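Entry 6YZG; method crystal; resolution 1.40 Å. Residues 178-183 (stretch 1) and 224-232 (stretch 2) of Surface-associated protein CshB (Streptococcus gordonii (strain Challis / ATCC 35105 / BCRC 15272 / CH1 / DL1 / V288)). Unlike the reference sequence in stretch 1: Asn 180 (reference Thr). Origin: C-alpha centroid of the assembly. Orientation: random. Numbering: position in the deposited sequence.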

ATOM      1  N   ALA A 178       5.402   3.788 -15.977  1.00 32.33           N
ATOM      2  CA  ALA A 178       6.239   4.314 -14.865  1.00 30.02           C
ATOM      3  C   ALA A 178       5.537   4.369 -13.494  1.00 32.55           C
ATOM      4  O   ALA A 178       6.255   4.251 -12.500  1.00 32.11           O
ATOM      5  CB  ALA A 178       6.722   5.676 -15.266  1.00 28.28           C
ATOM      6  N   TYR A 179       4.234   4.709 -13.420  1.00 31.62           N
ATOM      7  CA  TYR A 179       3.351   4.757 -12.196  1.00 27.19           C
ATOM      8  C   TYR A 179       1.976   4.313 -12.718  1.00 17.56           C
ATOM      9  O   TYR A 179       1.840   4.210 -13.939  1.00 23.20           O
ATOM     10  CB  TYR A 179       3.199   6.134 -11.489  1.00 24.94           C
ATOM     11  CG  TYR A 179       3.038   7.258 -12.477  1.00 19.14           C
ATOM     12  CD1 TYR A 179       4.154   7.880 -12.990  1.00 18.28           C
ATOM     13  CD2 TYR A 179       1.805   7.576 -13.036  1.00 16.17           C
ATOM     14  CE1 TYR A 179       4.089   8.737 -14.076  1.00 16.11           C
ATOM     15  CE2 TYR A 179       1.725   8.454 -14.094  1.00 14.02           C
ATOM     16  CZ  TYR A 179       2.859   9.080 -14.596  1.00 13.84           C
ATOM     17  OH  TYR A 179       2.804   9.872 -15.675  1.00 14.27           O
ATOM     18  N   ASN A 180       0.962   4.259 -11.858  1.00 19.17           N
ATOM     19  CA  ASN A 180      -0.383   3.848 -12.308  1.00 18.30           C
ATOM     20  C   ASN A 180      -1.435   4.979 -12.193  1.00 15.91           C
ATOM     21  O   ASN A 180      -1.652   5.459 -11.141  1.00 17.98           O
ATOM     22  CB  ASN A 180      -0.781   2.612 -11.509  1.00 23.55           C
ATOM     23  CG  ASN A 180      -2.192   2.227 -11.813  1.00 21.75           C
ATOM     24  OD1 ASN A 180      -2.522   1.965 -12.952  1.00 42.20           O
ATOM     25  ND2 ASN A 180      -3.037   2.279 -10.814  1.00 42.47           N
ATOM     26  N   VAL A 181      -2.074   5.355 -13.293  1.00 14.30           N
ATOM     27  CA  VAL A 181      -3.149   6.363 -13.304  1.00 13.28           C
ATOM     28  C   VAL A 181      -4.436   5.725 -12.765  1.00 14.81           C
ATOM     29  O   VAL A 181      -4.788   4.633 -13.239  1.00 14.91           O
ATOM     30  CB  VAL A 181      -3.354   6.933 -14.711  1.00 16.38           C
ATOM     31  CG1 VAL A 181      -4.404   8.029 -14.691  1.00 16.31           C
ATOM     32  CG2 VAL A 181      -2.014   7.383 -15.276  1.00 16.68           C
ATOM     33  N   ILE A 182      -5.116   6.327 -11.804  1.00 12.63           N
ATOM     34  CA  ILE A 182      -6.349   5.727 -11.258  1.00 12.39           C
ATOM     35  C   ILE A 182      -7.445   5.921 -12.282  1.00 14.08           C
ATOM     36  O   ILE A 182      -7.726   7.059 -12.708  1.00 13.83           O
ATOM     37  CB  ILE A 182      -6.746   6.349  -9.901  1.00 13.31           C
ATOM     38  CG1 ILE A 182      -5.637   6.169  -8.888  1.00 13.37           C
ATOM     39  CG2 ILE A 182      -8.050   5.767  -9.414  1.00 12.94           C
ATOM     40  CD1 ILE A 182      -5.809   6.877  -7.545  1.00 13.46           C
ATOM     41  N   THR A 183      -8.109   4.820 -12.614  1.00 14.48           N
ATOM     42  CA  THR A 183      -9.245   4.861 -13.522  1.00 15.53           C
ATOM     43  C   THR A 183     -10.564   4.596 -12.807  1.00 14.38           C
ATOM     44  O   THR A 183     -10.560   4.124 -11.644  1.00 14.05           O
ATOM     45  CB  THR A 183      -9.058   3.813 -14.619  1.00 16.52           C
ATOM     46  OG1 THR A 183      -9.110   2.536 -13.995  1.00 18.87           O
ATOM     47  CG2 THR A 183      -7.757   3.974 -15.364  1.00 17.80           C
ATOM     48  N   VAL A 224      -2.537  19.680 -15.244  1.00  7.43           N
ATOM     49  CA  VAL A 224      -3.174  18.925 -14.148  1.00  7.56           C
ATOM     50  C   VAL A 224      -2.586  17.533 -14.117  1.00  7.88           C
ATOM     51  O   VAL A 224      -2.713  16.810 -15.122  1.00  9.40           O
ATOM     52  CB  VAL A 224      -4.695  18.875 -14.360  1.00  8.09           C
ATOM     53  CG1 VAL A 224      -5.342  18.177 -13.159  1.00  8.13           C
ATOM     54  CG2 VAL A 224      -5.249  20.269 -14.568  1.00  8.90           C
ATOM     55  N   PHE A 225      -1.968  17.108 -13.029  1.00  7.30           N
ATOM     56  CA  PHE A 225      -1.358  15.789 -12.861  1.00  7.47           C
ATOM     57  C   PHE A 225      -2.020  15.014 -11.746  1.00  7.81           C
ATOM     58  O   PHE A 225      -2.261  15.561 -10.673  1.00  8.74           O
ATOM     59  CB  PHE A 225       0.131  15.912 -12.540  1.00  8.91           C
ATOM     60  CG  PHE A 225       0.886  14.616 -12.536  1.00  9.06           C
ATOM     61  CD1 PHE A 225       1.064  13.883 -13.700  1.00  8.79           C
ATOM     62  CD2 PHE A 225       1.393  14.100 -11.360  1.00  9.65           C
ATOM     63  CE1 PHE A 225       1.763  12.675 -13.669  1.00  9.57           C
ATOM     64  CE2 PHE A 225       2.099  12.902 -11.336  1.00 10.10           C
ATOM     65  CZ  PHE A 225       2.238  12.201 -12.488  1.00  9.38           C
ATOM     66  N   GLY A 226      -2.281  13.754 -12.043  1.00  8.72           N
ATOM     67  CA  GLY A 226      -2.882  12.860 -11.052  1.00  9.63           C
ATOM     68  C   GLY A 226      -4.394  12.838 -11.153  1.00  9.08           C
ATOM     69  O   GLY A 226      -4.942  13.552 -11.921  1.00  9.93           O
ATOM     70  N   PRO A 227      -5.080  12.096 -10.282  1.00  9.82           N
ATOM     71  CA  PRO A 227      -4.459  11.292  -9.254  1.00  9.62           C
ATOM     72  C   PRO A 227      -3.931   9.927  -9.714  1.00 10.69           C
ATOM     73  O   PRO A 227      -4.480   9.277 -10.487  1.00 11.54           O
ATOM     74  CB  PRO A 227      -5.610  11.130  -8.244  1.00 11.03           C
ATOM     75  CG  PRO A 227      -6.806  11.061  -9.126  1.00 10.69           C
ATOM     76  CD  PRO A 227      -6.524  12.109 -10.179  1.00 10.24           C
ATOM     77  N   ASN A 228      -2.806   9.569  -9.136  1.00 11.87           N
ATOM     78  CA  ASN A 228      -2.174   8.272  -9.433  1.00 13.56           C
ATOM     79  C   ASN A 228      -1.844   7.489  -8.166  1.00 20.95           C
ATOM     80  O   ASN A 228      -2.105   7.920  -7.084  1.00 17.49           O
ATOM     81  CB  ASN A 228      -0.788   8.498 -10.014  1.00 15.32           C
ATOM     82  CG  ASN A 228      -0.795   9.427 -11.195  1.00 16.24           C
ATOM     83  OD1 ASN A 228      -1.500   9.216 -12.148  1.00 22.08           O
ATOM     84  ND2 ASN A 228      -0.007  10.477 -11.094  1.00 14.93           N
ATOM     85  N   ARG A 229      -1.222   6.335  -8.407  1.00 25.85           N
ATOM     86  CA  ARG A 229      -0.600   5.485  -7.358  1.00 31.44           C
ATOM     87  C   ARG A 229       0.683   4.873  -7.921  1.00 28.75           C
ATOM     88  O   ARG A 229       0.746   4.554  -9.084  1.00 31.27           O
ATOM     89  CB  ARG A 229      -1.596   4.518  -6.738  1.00 37.65           C
ATOM     90  CG  ARG A 229      -2.427   3.695  -7.702  1.00 38.05           C
ATOM     91  CD  ARG A 229      -3.442   2.956  -6.891  1.00 43.38           C
ATOM     92  NE  ARG A 229      -2.859   2.421  -5.679  1.00 44.97           N
ATOM     93  CZ  ARG A 229      -2.746   1.131  -5.439  1.00 48.61           C
ATOM     94  NH1 ARG A 229      -2.196   0.701  -4.322  1.00 40.08           N
ATOM     95  NH2 ARG A 229      -3.214   0.284  -6.330  1.00 49.39           N
ATOM     96  N   SER A 230       1.712   4.795  -7.082  1.00 35.88           N
ATOM     97  CA  SER A 230       3.024   4.173  -7.423  1.00 34.32           C
ATOM     98  C   SER A 230       2.768   2.681  -7.673  1.00 33.46           C
ATOM     99  O   SER A 230       1.845   2.179  -6.996  1.00 33.22           O
ATOM    100  CB  SER A 230       4.070   4.369  -6.341  1.00 40.20           C
ATOM    101  OG  SER A 230       5.171   3.494  -6.581  1.00 39.58           O
ATOM    102  N   ASN A 231       3.483   2.088  -8.653  1.00 38.25           N
ATOM    103  CA  ASN A 231       3.199   0.750  -9.248  1.00 41.42           C
ATOM    104  C   ASN A 231       4.337  -0.242  -8.947  1.00 47.56           C
ATOM    105  O   ASN A 231       4.213  -1.418  -9.370  1.00 46.53           O
ATOM    106  CB  ASN A 231       2.902   0.846 -10.763  1.00 38.44           C
ATOM    107  CG  ASN A 231       4.114   0.982 -11.667  1.00 38.61           C
ATOM    108  OD1 ASN A 231       5.222   1.221 -11.203  1.00 37.63           O
ATOM    109  ND2 ASN A 231       3.913   0.882 -12.977  1.00 42.97           N
ATOM    110  N   GLU A 232       5.410   0.182  -8.273  1.00 49.86           N
ATOM    111  CA  GLU A 232       6.549  -0.735  -8.018  1.00 57.51           C
ATOM    112  C   GLU A 232       6.544  -1.116  -6.537  1.00 53.03           C
ATOM    113  O   GLU A 232       6.799  -0.237  -5.688  1.00 53.95           O
ATOM    114  CB  GLU A 232       7.884  -0.175  -8.517  1.00 63.20           C
ATOM    115  CG  GLU A 232       8.316   1.149  -7.916  1.00 69.67           C
ATOM    116  CD  GLU A 232       9.714   1.522  -8.381  1.00 76.13           C
ATOM    117  OE1 GLU A 232      10.544   1.917  -7.532  1.00 81.52           O
ATOM    118  OE2 GLU A 232       9.976   1.386  -9.597  1.00 74.54           O
TER
HETATM  119  O   HOH W   1      -6.685   9.545 -12.209  1.00 12.32           O

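What holds the two backbones together? A short antiparallel pairing does, with two hydrogen bonds inside it and a third just beyond. Asn 180 and Arg 229 form the hydrogen-bonded pair: Asn 180 N donates to Arg 229 O at 2.8 Å, and Arg 229 N returns the bond to Asn 180 O at 2.9 Å, with N-H...O angles of 156° and 162°. Each residue thus spends both its amide and its carbonyl on the other. One step along, Val 181 and Asn 228 make the non-hydrogen-bonded pair, their CA atoms drawn in to 4.4 Å, compared with 5.2 Å between the CA atoms of Asn 180 and Arg 229. A third backbone bond lies just past the paired residues, where Ile 182 N donates to Pro 227 O over a longer 3.3 Å, though at a nearly straight 168°.

How does Pro 227 take part without an amide hydrogen? It contributes as an acceptor. Its nitrogen is closed into the ring and cannot donate. Water 1 bridges the two carbonyls, donating to Ile 182 O at 2.7 Å and to Pro 227 O at 2.8 Å. Pro 227 O therefore accepts twice, from Ile 182 N and from the water, while Ile 182 O takes its hydrogen bond from the water. The peptide bond before Pro 227 is cis, and beside this polar link the side chains make a looser apolar contact, Ile 182 CD1 lying 4.3 Å from Pro 227 CB.

Which side-chain polar groups find partners, and which do not? The bonds across the contact are all backbone to backbone; the side chains pack, and several are satisfied elsewhere in the structure, among them Tyr 179 OH, Asn 180 ND2 and Arg 229 NE. Asn 180, which replaces the Thr of the reference sequence, shares a sheet face with Arg 229, and its ND2 rests 3.5 Å from Arg 229 CG, a packing contact with the aliphatic part of that chain. On the face occupied by Val 181 and Asn 228, the outcome is less favourable: Asn 228 OD1 is buried with no polar partner in the model, its neighbours including Val 181 CA at 3.5 Å and Val 181 CG2 at 3.7 Å, both carbon. At Asn 231, the CA-to-CB bond points toward stretch 1, but OD1 comes to 3.5 Å from Ala 178 O; both are acceptors, so proximity brings no hydrogen bond.

What do the aromatic rings add? Tyr 179 and Phe 225 meet in an offset edge-to-face arrangement, with centroids 5.5 Å apart and planes at 80°. Phe 225 turns its edge to the Tyr 179 face, bringing its CZ to 3.8 Å from Tyr 179 CZ. The hydroxyl joins in through packing, as Tyr 179 OH sits 3.6 Å from Phe 225 CE1, at the edge of that ring. Asn 228 also approaches the tyrosine, its CG 3.7 Å from Tyr 179 CD2.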